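Local coordinates for protein CRISPR system Cmr subunit Cmr6 (Pyrococcus furiosus, PDB 4W8V) that binds RNA as the subunit that, together with Cmr1, caps the type III-B Cmr ribonucleoprotein complex of CRISPR antiviral defence, at residues L62-I71 against N99-C110; N44-I55 against F144-I154. All coordinates share one frame; numbering follows the deposited sequence.

Interaction 1 of 2, residues L62-I71 against N99-C110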
loop_
_atom_site.group_PDB
_atom_site.type_symbol
_atom_site.label_atom_id
_atom_site.label_comp_id
_atom_site.label_asym_id
_atom_site.label_seq_id
_atom_site.Cartn_x
_atom_site.Cartn_y
_atom_site.Cartn_z
ATOM N N LEU A 62 -0.405 -0.134 6.747
ATOM C CA LEU A 62 0.798 -0.401 7.517
ATOM C C LEU A 62 0.864 0.490 8.746
ATOM O O LEU A 62 1.110 0.010 9.859
ATOM C CB LEU A 62 2.040 -0.192 6.648
ATOM C CG LEU A 62 3.406 -0.248 7.331
ATOM C CD1 LEU A 62 3.628 -1.569 8.025
ATOM C CD2 LEU A 62 4.507 -0.005 6.307
ATOM N N THR A 63 0.623 1.785 8.547
ATOM C CA THR A 63 0.781 2.742 9.635
ATOM C C THR A 63 -0.330 2.638 10.677
ATOM O O THR A 63 -0.115 2.977 11.837
ATOM C CB THR A 63 0.842 4.193 9.114
ATOM O OG1 THR A 63 -0.459 4.609 8.697
ATOM C CG2 THR A 63 1.811 4.293 7.936
ATOM N N TYR A 64 -1.516 2.187 10.279
ATOM C CA TYR A 64 -2.600 2.043 11.253
ATOM C C TYR A 64 -2.328 0.812 12.093
ATOM O O TYR A 64 -2.685 0.751 13.258
ATOM C CB TYR A 64 -3.965 1.919 10.584
ATOM C CG TYR A 64 -4.287 3.003 9.592
ATOM C CD1 TYR A 64 -3.757 4.274 9.723
ATOM C CD2 TYR A 64 -5.124 2.749 8.516
ATOM C CE1 TYR A 64 -4.050 5.255 8.815
ATOM C CE2 TYR A 64 -5.429 3.725 7.610
ATOM C CZ TYR A 64 -4.892 4.976 7.762
ATOM O OH TYR A 64 -5.194 5.950 6.851
ATOM N N TYR A 65 -1.701 -0.172 11.460
ATOM C CA TYR A 65 -1.339 -1.410 12.111
ATOM C C TYR A 65 -0.289 -1.172 13.190
ATOM O O TYR A 65 -0.412 -1.651 14.322
ATOM C CB TYR A 65 -0.840 -2.402 11.072
ATOM C CG TYR A 65 -0.451 -3.756 11.597
ATOM C CD1 TYR A 65 0.857 -4.019 12.014
ATOM C CD2 TYR A 65 -1.372 -4.787 11.640
ATOM C CE1 TYR A 65 1.223 -5.273 12.483
ATOM C CE2 TYR A 65 -1.021 -6.044 12.108
ATOM C CZ TYR A 65 0.275 -6.283 12.522
ATOM O OH TYR A 65 0.614 -7.537 12.981
ATOM N N VAL A 66 0.745 -0.425 12.836
ATOM C CA VAL A 66 1.818 -0.112 13.764
ATOM C C VAL A 66 1.316 0.778 14.904
ATOM O O VAL A 66 1.616 0.530 16.075
ATOM C CB VAL A 66 2.989 0.572 13.020
ATOM C CG1 VAL A 66 3.895 1.305 13.984
ATOM C CG2 VAL A 66 3.750 -0.455 12.202
ATOM N N LEU A 67 0.538 1.804 14.567
ATOM C CA LEU A 67 0.094 2.779 15.562
ATOM C C LEU A 67 -0.923 2.202 16.541
ATOM O O LEU A 67 -1.147 2.770 17.613
ATOM C CB LEU A 67 -0.490 4.014 14.878
ATOM C CG LEU A 67 0.568 5.037 14.442
ATOM C CD1 LEU A 67 -0.059 6.230 13.719
ATOM C CD2 LEU A 67 1.356 5.497 15.654
ATOM N N ALA A 68 -1.540 1.085 16.167
ATOM C CA ALA A 68 -2.447 0.377 17.062
ATOM C C ALA A 68 -1.671 -0.124 18.281
ATOM O O ALA A 68 -2.207 -0.223 19.379
ATOM C CB ALA A 68 -3.130 -0.780 16.335
ATOM N N GLU A 69 -0.393 -0.427 18.080
ATOM C CA GLU A 69 0.476 -0.836 19.174
ATOM C C GLU A 69 0.749 0.324 20.149
ATOM O O GLU A 69 1.236 0.098 21.256
ATOM C CB GLU A 69 1.801 -1.382 18.629
ATOM C CG GLU A 69 1.668 -2.392 17.495
ATOM C CD GLU A 69 3.018 -2.911 16.986
ATOM O OE1 GLU A 69 3.920 -3.173 17.813
ATOM O OE2 GLU A 69 3.174 -3.054 15.756
ATOM N N PHE A 70 0.426 1.554 19.737
ATOM C CA PHE A 70 0.717 2.757 20.530
ATOM C C PHE A 70 -0.421 3.184 21.466
ATOM O O PHE A 70 -0.295 4.175 22.172
ATOM C CB PHE A 70 1.062 3.945 19.612
ATOM C CG PHE A 70 2.395 3.828 18.924
ATOM C CD1 PHE A 70 2.683 2.740 18.122
ATOM C CD2 PHE A 70 3.350 4.819 19.065
ATOM C CE1 PHE A 70 3.903 2.627 17.485
ATOM C CE2 PHE A 70 4.571 4.710 18.438
ATOM C CZ PHE A 70 4.850 3.615 17.642
ATOM N N ILE A 71 -1.537 2.464 21.455
ATOM C CA ILE A 71 -2.638 2.753 22.370
ATOM C C ILE A 71 -3.055 1.465 23.078
ATOM O O ILE A 71 -2.669 0.378 22.656
ATOM C CB ILE A 71 -3.842 3.398 21.638
ATOM C CG1 ILE A 71 -4.399 2.479 20.557
ATOM C CG2 ILE A 71 -3.429 4.695 20.964
ATOM C CD1 ILE A 71 -5.369 3.169 19.617
ATOM N N ASN A 99 -3.238 10.371 23.259
ATOM C CA ASN A 99 -2.562 9.690 24.357
ATOM C C ASN A 99 -1.720 8.498 23.902
ATOM O O ASN A 99 -1.431 7.591 24.679
ATOM C CB ASN A 99 -3.593 9.236 25.390
ATOM C CG ASN A 99 -4.592 10.327 25.731
ATOM O OD1 ASN A 99 -4.282 11.518 25.653
ATOM N ND2 ASN A 99 -5.801 9.924 26.106
ATOM N N ALA A 100 -1.319 8.506 22.637
ATOM C CA ALA A 100 -0.497 7.432 22.111
ATOM C C ALA A 100 0.921 7.525 22.659
ATOM O O ALA A 100 1.529 8.596 22.664
ATOM C CB ALA A 100 -0.489 7.466 20.596
ATOM N N LYS A 101 1.436 6.395 23.132
ATOM C CA LYS A 101 2.795 6.321 23.647
ATOM C C LYS A 101 3.521 5.187 22.950
ATOM O O LYS A 101 2.905 4.189 22.584
ATOM C CB LYS A 101 2.798 6.111 25.163
ATOM C CG LYS A 101 1.985 7.136 25.945
ATOM C CD LYS A 101 1.968 6.819 27.437
ATOM C CE LYS A 101 1.127 7.827 28.209
ATOM N NZ LYS A 101 1.203 7.622 29.682
ATOM N N VAL A 102 4.826 5.348 22.755
ATOM C CA VAL A 102 5.645 4.283 22.194
ATOM C C VAL A 102 5.551 3.061 23.093
ATOM O O VAL A 102 5.714 3.167 24.307
ATOM C CB VAL A 102 7.124 4.715 22.032
ATOM C CG1 VAL A 102 7.964 3.561 21.523
ATOM C CG2 VAL A 102 7.229 5.898 21.083
ATOM N N PRO A 103 5.257 1.896 22.498
ATOM C CA PRO A 103 5.059 0.658 23.259
ATOM C C PRO A 103 6.333 0.072 23.870
ATOM O O PRO A 103 7.445 0.310 23.384
ATOM C CB PRO A 103 4.481 -0.303 22.212
ATOM C CG PRO A 103 4.940 0.228 20.912
ATOM C CD PRO A 103 4.947 1.715 21.069
ATOM N N GLU A 104 6.136 -0.697 24.939
ATOM C CA GLU A 104 7.193 -1.419 25.636
ATOM C C GLU A 104 7.819 -2.478 24.736
ATOM O O GLU A 104 9.037 -2.527 24.575
ATOM C CB GLU A 104 6.629 -2.063 26.908
ATOM C CG GLU A 104 7.627 -2.863 27.728
ATOM C CD GLU A 104 7.074 -3.249 29.088
ATOM O OE1 GLU A 104 5.903 -2.919 29.374
ATOM O OE2 GLU A 104 7.811 -3.880 29.874
ATOM N N ARG A 105 6.975 -3.323 24.157
ATOM C CA ARG A 105 7.414 -4.329 23.198
ATOM C C ARG A 105 6.888 -3.983 21.804
ATOM O O ARG A 105 5.682 -3.857 21.606
ATOM C CB ARG A 105 6.931 -5.718 23.617
ATOM C CG ARG A 105 7.407 -6.161 24.990
ATOM C CD ARG A 105 6.588 -7.340 25.497
ATOM N NE ARG A 105 6.699 -8.509 24.628
ATOM C CZ ARG A 105 5.824 -9.510 24.613
ATOM N NH1 ARG A 105 4.767 -9.475 25.412
ATOM N NH2 ARG A 105 6.000 -10.542 23.794
ATOM N N CYS A 106 7.784 -3.826 20.838
ATOM C CA CYS A 106 7.367 -3.453 19.489
ATOM C C CYS A 106 7.431 -4.632 18.534
ATOM O O CYS A 106 8.298 -5.495 18.659
ATOM C CB CYS A 106 8.238 -2.315 18.947
ATOM S SG CYS A 106 8.208 -0.819 19.944
ATOM N N SER A 107 6.521 -4.660 17.568
ATOM C CA SER A 107 6.619 -5.638 16.490
ATOM C C SER A 107 7.788 -5.237 15.615
ATOM O O SER A 107 8.310 -4.138 15.757
ATOM C CB SER A 107 5.330 -5.705 15.674
ATOM O OG SER A 107 5.142 -4.537 14.884
ATOM N N ARG A 108 8.204 -6.125 14.722
ATOM C CA ARG A 108 9.231 -5.781 13.749
ATOM C C ARG A 108 8.776 -4.584 12.921
ATOM O O ARG A 108 9.524 -3.630 12.729
ATOM C CB ARG A 108 9.540 -6.971 12.843
ATOM C CG ARG A 108 10.793 -6.827 12.006
ATOM C CD ARG A 108 10.897 -8.034 11.114
ATOM N NE ARG A 108 9.649 -8.230 10.391
ATOM C CZ ARG A 108 9.402 -7.731 9.185
ATOM N NH1 ARG A 108 10.335 -7.016 8.559
ATOM N NH2 ARG A 108 8.224 -7.950 8.603
ATOM N N LEU A 109 7.528 -4.629 12.460
ATOM C CA LEU A 109 6.995 -3.542 11.643
ATOM C C LEU A 109 7.009 -2.240 12.430
ATOM O O LEU A 109 7.307 -1.181 11.889
ATOM C CB LEU A 109 5.576 -3.864 11.163
ATOM C CG LEU A 109 5.453 -4.990 10.137
ATOM C CD1 LEU A 109 3.996 -5.207 9.756
ATOM C CD2 LEU A 109 6.289 -4.693 8.898
ATOM N N CYS A 110 6.701 -2.329 13.720
ATOM C CA CYS A 110 6.778 -1.171 14.596
ATOM C C CYS A 110 8.210 -0.636 14.703
ATOM O O CYS A 110 8.421 0.569 14.634
ATOM C CB CYS A 110 6.243 -1.514 15.977
ATOM S SG CYS A 110 6.241 -0.125 17.104
HETATM O O HOH W 1 3.094 -4.262 20.379
#
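Glu69 and Ser107 show how one carboxylate can hold the start of a helix. Glu69 OE1 receives the backbone N-H of Ser107 at 3.0 Å through its syn lone pair, while OE2, met 15° out of the carboxylate plane, accepts a short 2.6 Å bond from Ser107 OG. The two bonds fix the rotation of the carboxylate, whose reach comes from a side chain extended beyond CG. A water bridges OE1 to the carbonyl O of Arg105. Farther along, Lys101 N donates to Phe70 O over 3.0 Å, joining the two segments backbone to backbone.

Aromatic contacts centre on Phe70. Pro103 CD sits over the middle of one ring face, 3.7 Å from the centroid, in a CH-pi contact; Leu67 CD2 covers the opposite face nearer the rim. Cys110 SG approaches the same ring obliquely, 3.6 Å from Phe70 CE1, and Val102 lies alongside it.

The helical part of 62-71 contributes the apolar contacts. Val66 CG2 packs on Leu109 CB, and Leu109 CD1 reaches both Leu62 CD1 and, at 3.9 Å, Tyr65 CE1, its side chain crossing that of Tyr65 at about a right angle.

Ser107 OG, turned between its own backbone N and carbonyl carbon (chi1 71°), also accepts from Cys110 N at 2.9 Å: a serine N-cap opening helix 108-116, held from outside by a glutamate near the end of helix 52-68.

Interaction 2 of 2, residues N44-I55 against F144-I154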
loop_
_atom_site.group_PDB
_atom_site.type_symbol
_atom_site.label_atom_id
_atom_site.label_comp_id
_atom_site.label_asym_id
_atom_site.label_seq_id
_atom_site.Cartn_x
_atom_site.Cartn_y
_atom_site.Cartn_z
ATOM N N ASN A 44 4.289 -3.108 -22.640
ATOM C CA ASN A 44 4.621 -3.931 -21.482
ATOM C C ASN A 44 4.269 -5.424 -21.552
ATOM O O ASN A 44 4.230 -6.085 -20.527
ATOM C CB ASN A 44 3.956 -3.333 -20.250
ATOM C CG ASN A 44 4.435 -1.933 -19.954
ATOM O OD1 ASN A 44 5.573 -1.574 -20.264
ATOM N ND2 ASN A 44 3.563 -1.127 -19.338
ATOM N N TYR A 45 4.031 -5.949 -22.741
ATOM C CA TYR A 45 3.741 -7.370 -22.945
ATOM C C TYR A 45 2.512 -7.842 -22.168
ATOM O O TYR A 45 2.431 -8.996 -21.762
ATOM C CB TYR A 45 4.951 -8.250 -22.575
ATOM C CG TYR A 45 6.278 -7.787 -23.145
ATOM C CD1 TYR A 45 6.764 -8.299 -24.342
ATOM C CD2 TYR A 45 7.050 -6.851 -22.472
ATOM C CE1 TYR A 45 7.990 -7.880 -24.857
ATOM C CE2 TYR A 45 8.268 -6.419 -22.979
ATOM C CZ TYR A 45 8.734 -6.937 -24.168
ATOM O OH TYR A 45 9.941 -6.496 -24.661
ATOM N N GLY A 46 1.557 -6.949 -21.962
ATOM C CA GLY A 46 0.314 -7.309 -21.292
ATOM C C GLY A 46 0.329 -7.106 -19.791
ATOM O O GLY A 46 -0.696 -7.282 -19.120
ATOM N N VAL A 47 1.480 -6.721 -19.257
ATOM C CA VAL A 47 1.628 -6.545 -17.813
ATOM C C VAL A 47 0.937 -5.266 -17.319
ATOM O O VAL A 47 1.279 -4.167 -17.761
ATOM C CB VAL A 47 3.128 -6.525 -17.447
ATOM C CG1 VAL A 47 3.353 -6.319 -15.954
ATOM C CG2 VAL A 47 3.767 -7.821 -17.898
ATOM N N PRO A 48 -0.048 -5.395 -16.409
ATOM C CA PRO A 48 -0.725 -4.172 -15.971
ATOM C C PRO A 48 0.079 -3.405 -14.926
ATOM O O PRO A 48 1.084 -3.891 -14.430
ATOM C CB PRO A 48 -2.034 -4.704 -15.390
ATOM C CG PRO A 48 -1.672 -6.058 -14.892
ATOM C CD PRO A 48 -0.721 -6.602 -15.883
ATOM N N TYR A 49 -0.326 -2.192 -14.601
ATOM C CA TYR A 49 0.372 -1.470 -13.546
ATOM C C TYR A 49 -0.320 -1.628 -12.206
ATOM O O TYR A 49 -1.404 -2.209 -12.110
ATOM C CB TYR A 49 0.493 0.021 -13.883
ATOM C CG TYR A 49 -0.828 0.768 -13.966
ATOM C CD1 TYR A 49 -1.301 1.519 -12.895
ATOM C CD2 TYR A 49 -1.579 0.747 -15.130
ATOM C CE1 TYR A 49 -2.491 2.223 -12.980
ATOM C CE2 TYR A 49 -2.775 1.453 -15.231
ATOM C CZ TYR A 49 -3.224 2.191 -14.158
ATOM O OH TYR A 49 -4.406 2.900 -14.282
ATOM N N ILE A 50 0.343 -1.114 -11.172
ATOM C CA ILE A 50 -0.206 -1.056 -9.823
ATOM C C ILE A 50 -0.611 0.369 -9.526
ATOM O O ILE A 50 0.247 1.251 -9.462
ATOM C CB ILE A 50 0.825 -1.508 -8.781
ATOM C CG1 ILE A 50 1.239 -2.966 -9.025
ATOM C CG2 ILE A 50 0.284 -1.294 -7.383
ATOM C CD1 ILE A 50 2.738 -3.214 -8.865
ATOM N N PRO A 51 -1.919 0.605 -9.330
ATOM C CA PRO A 51 -2.438 1.951 -9.062
ATOM C C PRO A 51 -1.813 2.582 -7.819
ATOM O O PRO A 51 -1.637 1.931 -6.797
ATOM C CB PRO A 51 -3.939 1.722 -8.855
ATOM C CG PRO A 51 -4.232 0.405 -9.425
ATOM C CD PRO A 51 -2.985 -0.410 -9.346
ATOM N N GLY A 52 -1.476 3.854 -7.914
ATOM C CA GLY A 52 -0.895 4.566 -6.790
ATOM C C GLY A 52 -1.831 4.651 -5.592
ATOM O O GLY A 52 -1.389 4.837 -4.457
ATOM N N SER A 53 -3.133 4.538 -5.846
ATOM C CA SER A 53 -4.114 4.531 -4.771
ATOM C C SER A 53 -3.984 3.231 -3.989
ATOM O O SER A 53 -4.151 3.213 -2.771
ATOM C CB SER A 53 -5.540 4.720 -5.318
ATOM O OG SER A 53 -5.959 3.614 -6.109
ATOM N N ALA A 54 -3.656 2.146 -4.680
ATOM C CA ALA A 54 -3.382 0.888 -3.997
ATOM C C ALA A 54 -2.072 0.954 -3.205
ATOM O O ALA A 54 -1.986 0.412 -2.109
ATOM C CB ALA A 54 -3.347 -0.266 -4.980
ATOM N N ILE A 55 -1.057 1.619 -3.754
ATOM C CA ILE A 55 0.198 1.802 -3.030
ATOM C C ILE A 55 -0.053 2.644 -1.780
ATOM O O ILE A 55 0.426 2.312 -0.693
ATOM C CB ILE A 55 1.272 2.450 -3.924
ATOM C CG1 ILE A 55 1.689 1.445 -4.998
ATOM C CG2 ILE A 55 2.499 2.879 -3.096
ATOM C CD1 ILE A 55 2.929 1.815 -5.737
ATOM N N PHE A 144 1.112 9.820 -4.540
ATOM C CA PHE A 144 1.437 8.420 -4.683
ATOM C C PHE A 144 1.239 8.029 -6.126
ATOM O O PHE A 144 0.120 7.720 -6.543
ATOM C CB PHE A 144 0.586 7.555 -3.757
ATOM C CG PHE A 144 0.994 7.645 -2.323
ATOM C CD1 PHE A 144 0.505 8.661 -1.504
ATOM C CD2 PHE A 144 1.873 6.718 -1.787
ATOM C CE1 PHE A 144 0.907 8.745 -0.181
ATOM C CE2 PHE A 144 2.266 6.792 -0.470
ATOM C CZ PHE A 144 1.793 7.812 0.329
ATOM N N PHE A 145 2.340 8.055 -6.881
ATOM C CA PHE A 145 2.315 7.733 -8.301
ATOM C C PHE A 145 1.983 6.286 -8.526
ATOM O O PHE A 145 2.181 5.434 -7.655
ATOM C CB PHE A 145 3.663 8.029 -8.983
ATOM C CG PHE A 145 4.029 9.483 -9.018
ATOM C CD1 PHE A 145 3.327 10.370 -9.811
ATOM C CD2 PHE A 145 5.092 9.956 -8.267
ATOM C CE1 PHE A 145 3.662 11.704 -9.843
ATOM C CE2 PHE A 145 5.438 11.282 -8.281
ATOM C CZ PHE A 145 4.727 12.167 -9.076
ATOM N N ASP A 146 1.502 6.009 -9.727
ATOM C CA ASP A 146 1.296 4.648 -10.145
ATOM C C ASP A 146 2.642 3.944 -10.304
ATOM O O ASP A 146 3.649 4.547 -10.725
ATOM C CB ASP A 146 0.475 4.623 -11.435
ATOM C CG ASP A 146 -0.939 5.190 -11.235
ATOM O OD1 ASP A 146 -1.739 4.589 -10.502
ATOM O OD2 ASP A 146 -1.246 6.252 -11.775
ATOM N N ALA A 147 2.662 2.671 -9.930
ATOM C CA ALA A 147 3.838 1.838 -10.117
ATOM C C ALA A 147 3.726 1.170 -11.464
ATOM O O ALA A 147 2.739 0.493 -11.736
ATOM C CB ALA A 147 3.956 0.817 -9.025
ATOM N N ILE A 148 4.742 1.341 -12.301
ATOM C CA ILE A 148 4.616 1.006 -13.714
ATOM C C ILE A 148 5.714 0.044 -14.209
ATOM O O ILE A 148 6.866 0.169 -13.816
ATOM C CB ILE A 148 4.614 2.303 -14.528
ATOM C CG1 ILE A 148 5.840 3.152 -14.151
ATOM C CG2 ILE A 148 3.353 3.100 -14.246
ATOM C CD1 ILE A 148 5.710 4.604 -14.434
ATOM N N PRO A 149 5.338 -0.940 -15.040
ATOM C CA PRO A 149 6.276 -1.890 -15.624
ATOM C C PRO A 149 7.358 -1.163 -16.416
ATOM O O PRO A 149 7.046 -0.253 -17.174
ATOM C CB PRO A 149 5.398 -2.740 -16.551
ATOM C CG PRO A 149 4.054 -2.611 -16.013
ATOM C CD PRO A 149 3.960 -1.220 -15.471
ATOM N N ILE A 150 8.611 -1.538 -16.196
ATOM C CA ILE A 150 9.731 -0.981 -16.940
ATOM C C ILE A 150 10.016 -1.881 -18.136
ATOM O O ILE A 150 10.725 -2.886 -18.023
ATOM C CB ILE A 150 10.974 -0.834 -16.058
ATOM C CG1 ILE A 150 10.587 -0.057 -14.792
ATOM C CG2 ILE A 150 12.098 -0.150 -16.863
ATOM C CD1 ILE A 150 11.640 0.010 -13.710
ATOM N N ALA A 151 9.425 -1.519 -19.267
ATOM C CA ALA A 151 9.385 -2.377 -20.434
ATOM C C ALA A 151 10.775 -2.859 -20.852
ATOM O O ALA A 151 10.978 -4.054 -21.039
ATOM C CB ALA A 151 8.710 -1.650 -21.579
ATOM N N GLU A 152 11.730 -1.938 -20.975
ATOM C CA GLU A 152 13.071 -2.287 -21.448
ATOM C C GLU A 152 13.784 -3.306 -20.565
ATOM O O GLU A 152 14.602 -4.085 -21.052
ATOM C CB GLU A 152 13.951 -1.038 -21.580
ATOM C CG GLU A 152 14.101 -0.194 -20.331
ATOM C CD GLU A 152 12.973 0.819 -20.169
ATOM O OE1 GLU A 152 11.895 0.623 -20.776
ATOM O OE2 GLU A 152 13.164 1.817 -19.440
ATOM N N GLU A 153 13.472 -3.323 -19.275
ATOM C CA GLU A 153 14.177 -4.226 -18.373
ATOM C C GLU A 153 13.470 -5.552 -18.197
ATOM O O GLU A 153 13.783 -6.314 -17.301
ATOM C CB GLU A 153 14.389 -3.565 -17.029
ATOM C CG GLU A 153 15.135 -2.271 -17.158
ATOM C CD GLU A 153 15.656 -1.798 -15.845
ATOM O OE1 GLU A 153 15.849 -2.661 -14.962
ATOM O OE2 GLU A 153 15.858 -0.575 -15.694
ATOM N N ILE A 154 12.533 -5.840 -19.080
ATOM C CA ILE A 154 11.863 -7.116 -19.052
ATOM C C ILE A 154 12.613 -8.033 -19.995
ATOM O O ILE A 154 12.592 -7.844 -21.211
ATOM C CB ILE A 154 10.376 -6.981 -19.436
ATOM C CG1 ILE A 154 9.661 -6.120 -18.384
ATOM C CG2 ILE A 154 9.739 -8.348 -19.571
ATOM C CD1 ILE A 154 8.190 -5.823 -18.672
HETATM O O HOH W 2 6.845 0.753 -20.240
HETATM O O HOH W 3 4.517 1.147 -18.023
HETATM O O HOH W 4 11.843 -5.681 -23.075
HETATM O O HOH W 5 -4.581 4.858 -12.199
#
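Asp146 OD1 takes the backbone N-H of Gly52 in the shortest direct hydrogen bond between the segments, 2.7 Å long and fairly straight. The donor comes from above the carboxylate, 41° out of its plane, and a water bridging to Tyr49 OH adds a weak bond to the same oxygen. Gly52 is the first residue of helix 52-68, and the positive end of the helix dipole would be expected to favour the negative carboxylate. The Tyr49 ring crosses Asp146 with the two planes 72° apart, CE1 lying 3.5 Å from OD1.

Ile50 and Ala147 form a single antiparallel bridge, a hydrogen-bonded pair: Ile50 N donates to Ala147 O at 2.9 Å and Ala147 N to Ile50 O at 2.8 Å. It attaches the loop before helix 52-68 to strand 143-149, broken by a bulge or short loop and outermost in this chain's four-stranded antiparallel sheet, in this RAMP-superfamily region, the C-terminal part of the full-length protein. Beside the bridge, Gly52 CA fits 3.3 Å from Phe144 O in a CA-H...O contact. Ile55, its CG1 beside the backbone N (chi1 -69°), carries CD1 to within 3.6 Å of Ala147 CB and sets CG2 at the edge of the Phe144 ring.

Pro149 packs against the other end of 44-55. Its CB meets Asn44 CG at 3.6 Å, the side chains crossing at about a right angle, and its CG touches Val47 CG1. Two waters link the Asn44 amide to Pro149 O, one donating to OD1 and the other accepting from ND2. Tyr45 and Ile154 lie alongside each other, pointing opposite ways, with Tyr45 CD2 against Ile154 CD1; the tyrosine hydroxyl donates to a water that in turn donates to the carbonyl oxygens of Ala151 and Ile154.

From the N terminus, the chain passes through 44-55 into helix 52-68, whose opposite end belongs to 62-71; one helix thus serves both contacts. After helices 77-90 and 93-96, the chain returns at 99-110, where interaction 1 closes the inner loop. It continues along helix 108-116, already begun in 99-110, and through helix 122-133 before 144-154 completes the outer loop in interaction 2. Interaction 1 is therefore nested within interaction 2, without crossing. Their centres lie about 31 Å apart, on opposite sides of the chain's centre. Interaction 2 ties the beginning of the shared helix to the edge of the four-stranded sheet, whereas interaction 1 joins its far end to the loop leading into helix 108-116 and that helix's first turn.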